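Long-range contacts in sugar isomerase (Sinorhizobium meliloti, PDB 3QC0), which binds a zinc ion in a TIM barrel of the xylose isomerase type and probably isomerises a sugar whose identity is not established: residues Leu102-Leu107 with Asp151-Asn156; Gly68-Pro73 with Arg119-Gly124; Lys198-His203 with Ala239-Ala244. All blocks are in the same frame, centred on the assembly; numbering follows the deposited sequence. Where two conformers were deposited one is given.

Contact 1: Leu102-Leu107 with Asp151-Asn156; sequences LVAGGL and DRACVN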
ATOM      1  N   LEU A 102      14.012   6.979  10.218  1.00 12.56           N
ATOM      2  CA  LEU A 102      14.231   7.531   8.905  1.00 11.93           C
ATOM      3  C   LEU A 102      13.014   7.247   8.017  1.00 11.88           C
ATOM      4  O   LEU A 102      12.671   6.078   7.766  1.00 13.17           O
ATOM      5  CB  LEU A 102      15.483   6.977   8.205  1.00 12.44           C
ATOM      6  CG  LEU A 102      16.819   7.133   8.962  1.00 11.42           C
ATOM      7  CD1 LEU A 102      17.922   6.471   8.097  1.00 15.04           C
ATOM      8  CD2 LEU A 102      17.126   8.597   9.258  1.00 13.43           C
ATOM      9  N   VAL A 103      12.387   8.319   7.569  1.00 11.77           N
ATOM     10  CA  VAL A 103      11.286   8.299   6.602  1.00 12.43           C
ATOM     11  C   VAL A 103      11.893   8.707   5.275  1.00 12.47           C
ATOM     12  O   VAL A 103      12.360   9.826   5.128  1.00 12.62           O
ATOM     13  CB  VAL A 103      10.172   9.248   7.048  1.00 12.71           C
ATOM     14  CG1 VAL A 103       9.083   9.340   5.972  1.00 14.10           C
ATOM     15  CG2 VAL A 103       9.531   8.779   8.350  1.00 14.60           C
ATOM     16  N   ALA A 104      11.972   7.764   4.320  1.00 12.95           N
ATOM     17  CA  ALA A 104      12.968   7.807   3.234  1.00 12.63           C
ATOM     18  C   ALA A 104      12.903   9.012   2.307  1.00 12.09           C
ATOM     19  O   ALA A 104      13.911   9.383   1.713  1.00 11.76           O
ATOM     20  CB  ALA A 104      12.901   6.514   2.362  1.00 12.65           C
ATOM     21  N   GLY A 105      11.703   9.553   2.109  1.00 12.65           N
ATOM     22  CA  GLY A 105      11.445  10.528   1.063  1.00 12.77           C
ATOM     23  C   GLY A 105      10.858   9.856  -0.148  1.00 12.79           C
ATOM     24  O   GLY A 105      11.165   8.707  -0.440  1.00 13.36           O
ATOM     25  N   GLY A 106      10.013  10.592  -0.851  1.00 13.96           N
ATOM     26  CA  GLY A 106       9.416  10.136  -2.106  1.00 14.37           C
ATOM     27  C   GLY A 106      10.272  10.470  -3.329  1.00 14.95           C
ATOM     28  O   GLY A 106      11.479  10.760  -3.241  1.00 16.30           O
ATOM     29  N   LEU A 107       9.639  10.431  -4.484  1.00 14.97           N
ATOM     30  CA  LEU A 107      10.289  10.776  -5.731  1.00 15.26           C
ATOM     31  C   LEU A 107      10.770  12.228  -5.692  1.00 17.17           C
ATOM     32  O   LEU A 107      10.053  13.098  -5.176  1.00 18.06           O
ATOM     33  CB  LEU A 107       9.302  10.593  -6.900  1.00 15.13           C
ATOM     34  CG  LEU A 107       9.012   9.139  -7.237  1.00 16.63           C
ATOM     35  CD1 LEU A 107       7.632   9.079  -7.959  1.00 17.54           C
ATOM     36  CD2 LEU A 107      10.098   8.533  -8.120  1.00 18.42           C
ATOM     37  N   ASP A 151       5.377  10.235  -2.551  1.00 14.00           N
ATOM     38  CA  ASP A 151       5.557  11.575  -2.012  1.00 14.21           C
ATOM     39  C   ASP A 151       6.019  11.671  -0.579  1.00 14.50           C
ATOM     40  O   ASP A 151       6.216  12.802  -0.117  1.00 15.86           O
ATOM     41  CB  ASP A 151       4.306  12.405  -2.272  1.00 16.09           C
ATOM     42  CG  ASP A 151       3.070  11.846  -1.661  1.00 19.21           C
ATOM     43  OD1 ASP A 151       3.063  10.728  -1.104  1.00 18.52           O
ATOM     44  OD2 ASP A 151       2.045  12.602  -1.729  1.00 23.38           O
ATOM     45  N   ARG A 152       6.232  10.541   0.094  1.00 13.34           N
ATOM     46  CA  ARG A 152       6.737  10.568   1.480  0.61 12.88           C
ATOM     47  C   ARG A 152       7.880   9.595   1.734  1.00 13.39           C
ATOM     48  O   ARG A 152       8.837   9.966   2.397  1.00 12.97           O
ATOM     49  CB  ARG A 152       5.634  10.337   2.516  0.61 12.95           C
ATOM     50  CG  ARG A 152       4.403  11.271   2.404  0.61 13.19           C
ATOM     51  CD  ARG A 152       3.273  10.854   3.295  0.61 13.16           C
ATOM     52  NE  ARG A 152       1.997  11.523   2.940  0.61 16.11           N
ATOM     53  CZ  ARG A 152       1.640  12.707   3.411  0.61 19.08           C
ATOM     54  NH1 ARG A 152       2.418  13.331   4.308  0.61 16.38           N
ATOM     55  NH2 ARG A 152       0.480  13.253   3.042  0.61 21.78           N
ATOM     56  N   ALA A 153       7.801   8.366   1.245  1.00 13.16           N
ATOM     57  CA  ALA A 153       8.852   7.362   1.495  1.00 12.19           C
ATOM     58  C   ALA A 153       8.773   6.272   0.499  1.00 12.79           C
ATOM     59  O   ALA A 153       7.762   5.578   0.469  1.00 12.05           O
ATOM     60  CB  ALA A 153       8.762   6.747   2.929  1.00 14.94           C
ATOM     61  N   CYS A 154       9.855   6.104  -0.256  1.00 12.21           N
ATOM     62  CA  CYS A 154       9.928   5.049  -1.255  1.00 11.97           C
ATOM     63  C   CYS A 154      10.652   3.787  -0.751  1.00 12.36           C
ATOM     64  O   CYS A 154      10.986   2.935  -1.543  1.00 13.05           O
ATOM     65  CB  CYS A 154      10.569   5.597  -2.525  1.00 13.27           C
ATOM     66  SG  CYS A 154      12.331   6.085  -2.315  1.00 15.00           S
ATOM     67  N   VAL A 155      10.751   3.629   0.559  1.00 12.51           N
ATOM     68  CA  VAL A 155      11.112   2.331   1.180  1.00 11.73           C
ATOM     69  C   VAL A 155       9.779   1.843   1.743  1.00 11.65           C
ATOM     70  O   VAL A 155       9.213   2.457   2.643  1.00 11.70           O
ATOM     71  CB  VAL A 155      12.161   2.417   2.270  1.00 11.27           C
ATOM     72  CG1 VAL A 155      12.365   1.006   2.930  1.00 12.24           C
ATOM     73  CG2 VAL A 155      13.485   2.978   1.694  1.00 13.59           C
ATOM     74  N   ASN A 156       9.234   0.803   1.086  1.00 11.93           N
ATOM     75  CA  ASN A 156       7.852   0.398   1.277  1.00 11.25           C
ATOM     76  C   ASN A 156       7.577  -1.019   1.722  1.00 11.65           C
ATOM     77  O   ASN A 156       6.405  -1.383   1.873  1.00 11.94           O
ATOM     78  CB  ASN A 156       7.091   0.672  -0.017  1.00 11.45           C
ATOM     79  CG  ASN A 156       7.151   2.129  -0.386  1.00 11.06           C
ATOM     80  OD1 ASN A 156       7.810   2.508  -1.358  1.00 11.91           O
ATOM     81  ND2 ASN A 156       6.526   2.980   0.451  1.00 11.38           N
TER
HETATM   82  O   HOH W   1       9.576  13.268  -0.147  1.00 31.51           O
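Val-103 holds CG1 anti to its backbone N (chi1 174°), and this branch meets Arg-152 O and Ala-153 CB. Val-155 has the same rotamer (chi1 175°); its other branch, CG2, anti to the carbonyl carbon, touches Ala-104. The contact belongs to a TIM barrel. It joins the end of strand 100-103 and the loop after it to the next beta-to-alpha loop, between strand 139-141 and helix 158-168.

Ala-104 points its methyl into the other segment. Its CB lies 3.6 Å from Val-155 CG2, and Ala-153 CB packs against the backbone N of Ala-104. Helix 114-135 covers this patch, with Val-121 touching both Ala-104 and Cys-154. Val-103 lies close to the zinc ligand Glu-142, so the contact sits beside the metal pocket.

Two backbone bonds form a single beta bridge between Gly-105 and Ala-153. Gly-105 N gives a weak, bent bond to Arg-152 O. The return bond, from Cys-154 N to Gly-105 O, is 2.9 Å long, and its donor stands above the carbonyl plane. The same oxygen, Gly-105 O, also receives a CA-H...O contact from Ala-153 CA at 3.3 Å.

Both glycines suit their places. The backbone angles of Gly-105 call for glycine. At Gly-106 a CB would run into Asp-151 CA; having none, the residue lets the two backbones come this close. Asn-156 ND2 binds Ala-153 O within its own loop and also Leu-144 O. At the Gly-106 end one water accepts from Gly-106 N at 2.8 Å and donates weakly to Asp-151 O at 3.4 Å.

Contact 2: Gly68-Pro73 with Arg119-Gly124; sequences GFFPAP and RMVVEG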
ATOM      1  N   GLY A  68      15.573  11.334   7.223  1.00 12.34           N
ATOM      2  CA  GLY A  68      15.238  10.794   5.913  1.00 11.84           C
ATOM      3  C   GLY A  68      15.148  11.872   4.861  1.00 13.01           C
ATOM      4  O   GLY A  68      15.946  12.785   4.803  1.00 13.00           O
ATOM      5  N   PHE A  69      14.108  11.754   4.032  1.00 12.54           N
ATOM      6  CA  PHE A  69      13.836  12.677   2.937  1.00 12.43           C
ATOM      7  C   PHE A  69      15.038  12.927   2.065  1.00 11.83           C
ATOM      8  O   PHE A  69      15.428  14.057   1.805  1.00 12.98           O
ATOM      9  CB  PHE A  69      13.181  13.956   3.511  1.00 13.04           C
ATOM     10  CG  PHE A  69      11.909  13.638   4.210  1.00 16.80           C
ATOM     11  CD1 PHE A  69      10.778  13.356   3.475  1.00 20.12           C
ATOM     12  CD2 PHE A  69      11.858  13.535   5.594  1.00 20.22           C
ATOM     13  CE1 PHE A  69       9.570  12.973   4.111  1.00 20.71           C
ATOM     14  CE2 PHE A  69      10.675  13.153   6.220  1.00 21.41           C
ATOM     15  CZ  PHE A  69       9.552  12.874   5.480  1.00 21.14           C
ATOM     16  N   PHE A  70      15.594  11.817   1.550  1.00 10.81           N
ATOM     17  CA  PHE A  70      16.826  11.874   0.779  1.00 12.20           C
ATOM     18  C   PHE A  70      16.737  12.262  -0.699  1.00 12.65           C
ATOM     19  O   PHE A  70      17.582  13.005  -1.179  1.00 12.77           O
ATOM     20  CB  PHE A  70      17.571  10.533   0.894  1.00 13.20           C
ATOM     21  CG  PHE A  70      17.993  10.203   2.292  1.00 12.47           C
ATOM     22  CD1 PHE A  70      19.076  10.854   2.854  1.00 14.37           C
ATOM     23  CD2 PHE A  70      17.372   9.201   3.016  1.00 13.38           C
ATOM     24  CE1 PHE A  70      19.478  10.550   4.115  1.00 12.87           C
ATOM     25  CE2 PHE A  70      17.796   8.882   4.284  1.00 13.01           C
ATOM     26  CZ  PHE A  70      18.857   9.579   4.830  1.00 13.40           C
ATOM     27  N   PRO A  71      15.734  11.754  -1.449  1.00 12.35           N
ATOM     28  CA  PRO A  71      15.815  12.057  -2.894  1.00 13.82           C
ATOM     29  C   PRO A  71      15.580  13.522  -3.200  1.00 14.49           C
ATOM     30  O   PRO A  71      14.758  14.181  -2.534  1.00 15.43           O
ATOM     31  CB  PRO A  71      14.734  11.146  -3.510  1.00 14.63           C
ATOM     32  CG  PRO A  71      14.516  10.051  -2.502  1.00 13.13           C
ATOM     33  CD  PRO A  71      14.711  10.745  -1.162  1.00 11.83           C
ATOM     34  N   ALA A  72      16.319  14.031  -4.175  1.00 14.76           N
ATOM     35  CA  ALA A  72      16.169  15.406  -4.654  1.00 15.91           C
ATOM     36  C   ALA A  72      16.710  15.445  -6.059  1.00 18.46           C
ATOM     37  O   ALA A  72      17.530  14.581  -6.444  1.00 18.91           O
ATOM     38  CB  ALA A  72      16.891  16.440  -3.714  1.00 16.47           C
ATOM     39  N   PRO A  73      16.259  16.424  -6.851  1.00 21.28           N
ATOM     40  CA  PRO A  73      16.627  16.461  -8.255  1.00 23.67           C
ATOM     41  C   PRO A  73      18.071  16.817  -8.545  1.00 24.40           C
ATOM     42  O   PRO A  73      18.503  16.659  -9.689  1.00 27.61           O
ATOM     43  CB  PRO A  73      15.726  17.558  -8.838  1.00 24.38           C
ATOM     44  CG  PRO A  73      14.800  17.949  -7.820  1.00 25.09           C
ATOM     45  CD  PRO A  73      15.274  17.445  -6.494  1.00 22.23           C
ATOM     46  N   ARG A 119      17.813   4.354  -5.009  1.00 13.51           N
ATOM     47  CA  ARG A 119      19.280   4.441  -4.950  1.00 14.74           C
ATOM     48  C   ARG A 119      19.720   5.674  -4.148  1.00 14.41           C
ATOM     49  O   ARG A 119      20.696   5.620  -3.385  1.00 14.20           O
ATOM     50  CB  ARG A 119      19.914   4.476  -6.331  1.00 16.33           C
ATOM     51  CG  ARG A 119      19.803   3.158  -7.058  1.00 20.43           C
ATOM     52  CD  ARG A 119      20.676   3.108  -8.305  1.00 25.56           C
ATOM     53  NE  ARG A 119      20.329   4.133  -9.292  1.00 26.42           N
ATOM     54  CZ  ARG A 119      19.428   3.977 -10.267  1.00 29.17           C
ATOM     55  NH1 ARG A 119      18.735   2.861 -10.388  1.00 27.92           N
ATOM     56  NH2 ARG A 119      19.220   4.966 -11.120  1.00 32.32           N
HETATM   57  N   MSE A 120      19.045   6.793  -4.321  1.00 14.41           N
HETATM   58  CA  MSE A 120      19.373   8.035  -3.550  1.00 14.28           C
HETATM   59  C   MSE A 120      19.156   7.842  -2.082  1.00 12.72           C
HETATM   60  O   MSE A 120      19.903   8.377  -1.278  1.00 12.30           O
HETATM   61  CB  MSE A 120      18.557   9.211  -4.032  1.00 14.09           C
HETATM   62  CG  MSE A 120      18.809   9.647  -5.460  1.00 14.86           C
HETATM   63 SE   MSE A 120      17.580  10.981  -6.053  0.75 14.37          SE
HETATM   64  CE  MSE A 120      18.185  11.191  -7.862  1.00 21.60           C
ATOM     65  N   VAL A 121      18.153   7.064  -1.695  1.00 12.63           N
ATOM     66  CA  VAL A 121      17.951   6.677  -0.283  1.00 11.75           C
ATOM     67  C   VAL A 121      19.123   5.896   0.271  1.00 11.85           C
ATOM     68  O   VAL A 121      19.671   6.225   1.302  1.00 13.19           O
ATOM     69  CB  VAL A 121      16.610   5.903  -0.085  1.00 13.11           C
ATOM     70  CG1 VAL A 121      16.495   5.378   1.330  1.00 13.49           C
ATOM     71  CG2 VAL A 121      15.395   6.841  -0.445  1.00 13.77           C
ATOM     72  N   VAL A 122      19.532   4.870  -0.479  1.00 12.84           N
ATOM     73  CA  VAL A 122      20.664   4.050  -0.020  1.00 13.56           C
ATOM     74  C   VAL A 122      21.931   4.929   0.118  1.00 13.95           C
ATOM     75  O   VAL A 122      22.639   4.876   1.129  1.00 13.68           O
ATOM     76  CB  VAL A 122      20.901   2.856  -0.925  1.00 14.68           C
ATOM     77  CG1 VAL A 122      22.122   2.052  -0.472  1.00 17.71           C
ATOM     78  CG2 VAL A 122      19.615   1.989  -0.951  1.00 16.30           C
ATOM     79  N   GLU A 123      22.210   5.730  -0.895  1.00 13.69           N
ATOM     80  CA  GLU A 123      23.369   6.594  -0.884  1.00 15.06           C
ATOM     81  C   GLU A 123      23.300   7.631   0.237  1.00 14.33           C
ATOM     82  O   GLU A 123      24.304   7.942   0.883  1.00 14.24           O
ATOM     83  CB  GLU A 123      23.498   7.313  -2.216  1.00 17.19           C
ATOM     84  CG  GLU A 123      23.871   6.456  -3.388  1.00 22.40           C
ATOM     85  CD  GLU A 123      23.751   7.230  -4.742  1.00 31.20           C
ATOM     86  OE1 GLU A 123      23.348   8.427  -4.781  1.00 37.93           O
ATOM     87  OE2 GLU A 123      24.050   6.618  -5.766  1.00 38.95           O
ATOM     88  N   GLY A 124      22.106   8.124   0.506  1.00 14.09           N
ATOM     89  CA  GLY A 124      21.913   9.125   1.544  1.00 12.73           C
ATOM     90  C   GLY A 124      22.161   8.539   2.921  1.00 12.59           C
ATOM     91  O   GLY A 124      22.844   9.148   3.782  1.00 12.89           O
TER
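Phe-70 packs tightly on the backbone of helix 114-135 at Gly-124. CG sits anti to the carbonyl carbon (chi1 -62°), and the ring beyond it lies against the helix. Phe-70 CD1 is 3.6 Å from Gly-124 CA, and Phe-70 CE1 is 3.6 Å from Gly-124 C. Val-121 O lies over the same face of the ring, toward the rim. Gly-68 O sits over the centre of the opposite face, 4.0 Å above the plane of the Phe-70 ring. Any side chain on Gly-124 would strike CD1, so the glycine lets the ring reach the helix. Ile-125 and Val-128 of the same helix also touch Phe-70.

Pro-71 continues the packing toward the surface. Pro-71 CG meets Val-121 CG2 at 3.9 Å, and the two side chains cross obliquely.

The outer side is more exposed and depends on Met-120, a selenomethionine. Its chain is extended beyond CG and brings SE to the loop. Met-120 SE lies 3.8 Å from Pro-71 CB and 3.6 Å from Ala-72 O. The Ala-72 oxygen is also hydrogen-bonded by Arg-78. A tetraethylene glycol, probably from the crystallisation liquor, lies near Met-120.

The contact is packing alone, without a hydrogen bond between the two segments. It sets the loop between strand 60-68 and helix 75-94 against helix 114-135: a beta-to-alpha loop of a TIM barrel packed on the helix that follows the next strand.

Contact 3: Lys198-His203 with Ala239-Ala244; sequences KAILAH and AGFHGA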
ATOM      1  N   LYS A 198      19.686  -9.108  13.673  1.00 21.10           N
ATOM      2  CA  LYS A 198      19.747  -8.231  14.867  1.00 20.82           C
ATOM      3  C   LYS A 198      19.415  -6.780  14.492  1.00 20.63           C
ATOM      4  O   LYS A 198      20.010  -5.834  15.008  1.00 21.51           O
ATOM      5  CB  LYS A 198      21.110  -8.393  15.612  1.00 22.77           C
ATOM      6  CG  LYS A 198      21.261  -9.810  16.104  1.00 28.09           C
ATOM      7  CD  LYS A 198      22.188  -9.912  17.344  1.00 34.88           C
ATOM      8  CE  LYS A 198      23.609  -9.669  17.011  1.00 38.04           C
ATOM      9  NZ  LYS A 198      24.525 -10.130  18.193  1.00 39.03           N
ATOM     10  N   ALA A 199      18.451  -6.624  13.572  1.00 19.58           N
ATOM     11  CA  ALA A 199      18.180  -5.321  12.964  1.00 18.10           C
ATOM     12  C   ALA A 199      16.977  -4.597  13.565  1.00 16.49           C
ATOM     13  O   ALA A 199      16.736  -3.482  13.167  1.00 16.93           O
ATOM     14  CB  ALA A 199      17.967  -5.488  11.411  1.00 19.07           C
ATOM     15  N   ILE A 200      16.196  -5.226  14.455  1.00 17.26           N
ATOM     16  CA  ILE A 200      14.942  -4.600  14.938  1.00 16.99           C
ATOM     17  C   ILE A 200      15.294  -3.553  15.987  1.00 17.16           C
ATOM     18  O   ILE A 200      15.896  -3.857  17.026  1.00 19.63           O
ATOM     19  CB  ILE A 200      13.880  -5.597  15.464  1.00 16.79           C
ATOM     20  CG1 ILE A 200      13.599  -6.700  14.415  1.00 18.28           C
ATOM     21  CG2 ILE A 200      12.596  -4.801  15.917  1.00 19.44           C
ATOM     22  CD1 ILE A 200      12.685  -7.818  14.957  1.00 17.78           C
ATOM     23  N   LEU A 201      14.974  -2.306  15.693  1.00 15.97           N
ATOM     24  CA  LEU A 201      15.254  -1.192  16.604  1.00 15.84           C
ATOM     25  C   LEU A 201      14.033  -0.578  17.263  1.00 16.87           C
ATOM     26  O   LEU A 201      14.165   0.086  18.281  1.00 17.44           O
ATOM     27  CB  LEU A 201      16.003  -0.087  15.863  1.00 16.48           C
ATOM     28  CG  LEU A 201      17.416  -0.399  15.397  1.00 16.44           C
ATOM     29  CD1 LEU A 201      18.040   0.618  14.435  1.00 16.96           C
ATOM     30  CD2 LEU A 201      18.339  -0.517  16.652  1.00 19.40           C
ATOM     31  N   ALA A 202      12.849  -0.751  16.676  1.00 15.74           N
ATOM     32  CA  ALA A 202      11.653  -0.150  17.226  1.00 15.74           C
ATOM     33  C   ALA A 202      10.451  -0.899  16.718  1.00 16.01           C
ATOM     34  O   ALA A 202      10.515  -1.522  15.641  1.00 15.85           O
ATOM     35  CB  ALA A 202      11.550   1.347  16.854  1.00 15.87           C
ATOM     36  N   HIS A 203       9.373  -0.783  17.479  1.00 16.38           N
ATOM     37  CA  HIS A 203       8.074  -1.400  17.175  1.00 15.77           C
ATOM     38  C   HIS A 203       7.007  -0.381  17.470  1.00 16.40           C
ATOM     39  O   HIS A 203       6.845   0.030  18.641  1.00 17.43           O
ATOM     40  CB  HIS A 203       7.899  -2.653  18.036  1.00 16.83           C
ATOM     41  CG  HIS A 203       6.585  -3.341  17.872  1.00 16.09           C
ATOM     42  ND1 HIS A 203       6.116  -4.261  18.780  1.00 18.42           N
ATOM     43  CD2 HIS A 203       5.642  -3.267  16.886  1.00 16.97           C
ATOM     44  CE1 HIS A 203       4.954  -4.736  18.360  1.00 19.11           C
ATOM     45  NE2 HIS A 203       4.621  -4.117  17.243  1.00 17.89           N
ATOM     46  N   ALA A 239      11.699 -13.048  17.473  1.00 23.58           N
ATOM     47  CA  ALA A 239      12.816 -12.586  16.692  1.00 23.86           C
ATOM     48  C   ALA A 239      13.898 -11.918  17.535  1.00 24.63           C
ATOM     49  O   ALA A 239      14.948 -11.560  17.003  1.00 25.39           O
ATOM     50  CB  ALA A 239      12.322 -11.589  15.598  1.00 22.60           C
ATOM     51  N   GLY A 240      13.617 -11.709  18.822  1.00 25.68           N
ATOM     52  CA  GLY A 240      14.622 -11.210  19.766  1.00 26.20           C
ATOM     53  C   GLY A 240      14.520  -9.747  20.170  1.00 25.51           C
ATOM     54  O   GLY A 240      15.394  -9.216  20.845  1.00 26.42           O
ATOM     55  N   PHE A 241      13.467  -9.056  19.757  1.00 23.41           N
ATOM     56  CA  PHE A 241      13.237  -7.695  20.192  1.00 23.17           C
ATOM     57  C   PHE A 241      12.178  -7.628  21.310  1.00 24.69           C
ATOM     58  O   PHE A 241      11.011  -8.015  21.129  1.00 22.09           O
ATOM     59  CB  PHE A 241      12.795  -6.807  19.011  1.00 22.08           C
ATOM     60  CG  PHE A 241      12.633  -5.370  19.382  1.00 20.61           C
ATOM     61  CD1 PHE A 241      13.742  -4.549  19.476  1.00 23.28           C
ATOM     62  CD2 PHE A 241      11.387  -4.843  19.677  1.00 19.62           C
ATOM     63  CE1 PHE A 241      13.609  -3.204  19.817  1.00 22.40           C
ATOM     64  CE2 PHE A 241      11.242  -3.477  20.042  1.00 21.67           C
ATOM     65  CZ  PHE A 241      12.373  -2.682  20.113  1.00 23.52           C
ATOM     66  N   HIS A 242      12.592  -7.099  22.460  1.00 26.09           N
ATOM     67  CA  HIS A 242      11.756  -7.005  23.645  1.00 27.83           C
ATOM     68  C   HIS A 242      11.587  -5.566  24.131  1.00 28.00           C
ATOM     69  O   HIS A 242      11.119  -5.334  25.261  1.00 29.91           O
ATOM     70  CB  HIS A 242      12.350  -7.905  24.750  1.00 29.28           C
ATOM     71  CG  HIS A 242      12.436  -9.348  24.341  1.00 30.13           C
ATOM     72  ND1 HIS A 242      11.358 -10.209  24.401  1.00 32.50           N
ATOM     73  CD2 HIS A 242      13.458 -10.058  23.805  1.00 31.56           C
ATOM     74  CE1 HIS A 242      11.719 -11.390  23.926  1.00 32.28           C
ATOM     75  NE2 HIS A 242      12.987 -11.320  23.550  1.00 32.89           N
ATOM     76  N   GLY A 243      11.937  -4.605  23.273  1.00 26.74           N
ATOM     77  CA  GLY A 243      11.764  -3.184  23.578  1.00 26.60           C
ATOM     78  C   GLY A 243      10.315  -2.750  23.668  1.00 25.54           C
ATOM     79  O   GLY A 243       9.372  -3.513  23.310  1.00 26.13           O
ATOM     80  N   ALA A 244      10.121  -1.509  24.085  1.00 24.03           N
ATOM     81  CA  ALA A 244       8.804  -0.993  24.319  1.00 24.42           C
ATOM     82  C   ALA A 244       8.040  -0.870  23.005  1.00 23.55           C
ATOM     83  O   ALA A 244       8.623  -0.676  21.931  1.00 23.60           O
ATOM     84  CB  ALA A 244       8.863   0.359  25.001  1.00 25.71           C
TER
HETATM   85  O   HOH W   2      10.002   0.626  19.934  1.00 21.30           O
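Phe-241 lays one face of its ring against Ile-200, and the two side chains cross at a slant. Ile-200 CG2 is 3.9 Å from the centroid of the Phe-241 ring and 27° off the ring normal, a CH-pi contact. The methyl is set toward the rim, and the ring atom closest to Ile-200 CG2 is Phe-241 CG at 3.5 Å. In Phe-241, CG is anti to the backbone N (chi1 -176°), which carries the start of the ring toward strand 200-205. On the opposite face Gly-243 N lies 3.5 Å above the plane of the Phe-241 ring, also toward the rim. The ring thus has a strand methyl on one face and a backbone N on the other. A CB on Gly-243 would clash with CZ of the ring.

The rest of the ring meets the strand backbone. Phe-241 CD1 comes to 3.3 Å from Ile-200 O, and CZ lies near Leu-201 O and Ala-202 CA. Phe-241 CE2 approaches His-203 CB at 4.0 Å. His-203 starts out toward the loop, but the end of its side chain leads away, and ND1 is hydrogen-bonded to Arg-233 of helix 229-238.

Ile-200 also serves the start of the loop, where Ile-200 CD1 touches Ala-239 CB at 3.8 Å. Gly-240 follows with positive phi in the Schellman motif that ends helix 229-238. At the other end a water accepts from His-203 N at 2.9 Å and lies 2.8 Å from Ala-244 O.

His-204, the next residue along the strand, is a zinc ligand. Packing of this kind, with an alpha-to-beta loop laid on the neighbouring strand before its own strand begins, belongs to the beta-alpha-beta crossover of a TIM barrel.

Overall arrangement
All three contacts lie in one TIM barrel of eight parallel strands. Contacts 1 and 2 are neighbours, with centres about 9 Å apart. They touch through probable backbone hydrogen bonds from Phe-69 N to Val-103 O and from Phe-70 N to Ala-104 O. Their segments alternate along the chain, so the loops after three successive strands, 60-68, 100-103 and 139-141, are linked with helix 114-135. Contact 3 comes later in the chain. Its centre is about 22 Å from that of contact 1 and 25 Å from that of contact 2. Contacts 1 and 3 share the barrel sheet, and each has a zinc ligand, Glu-142 or His-204, close by.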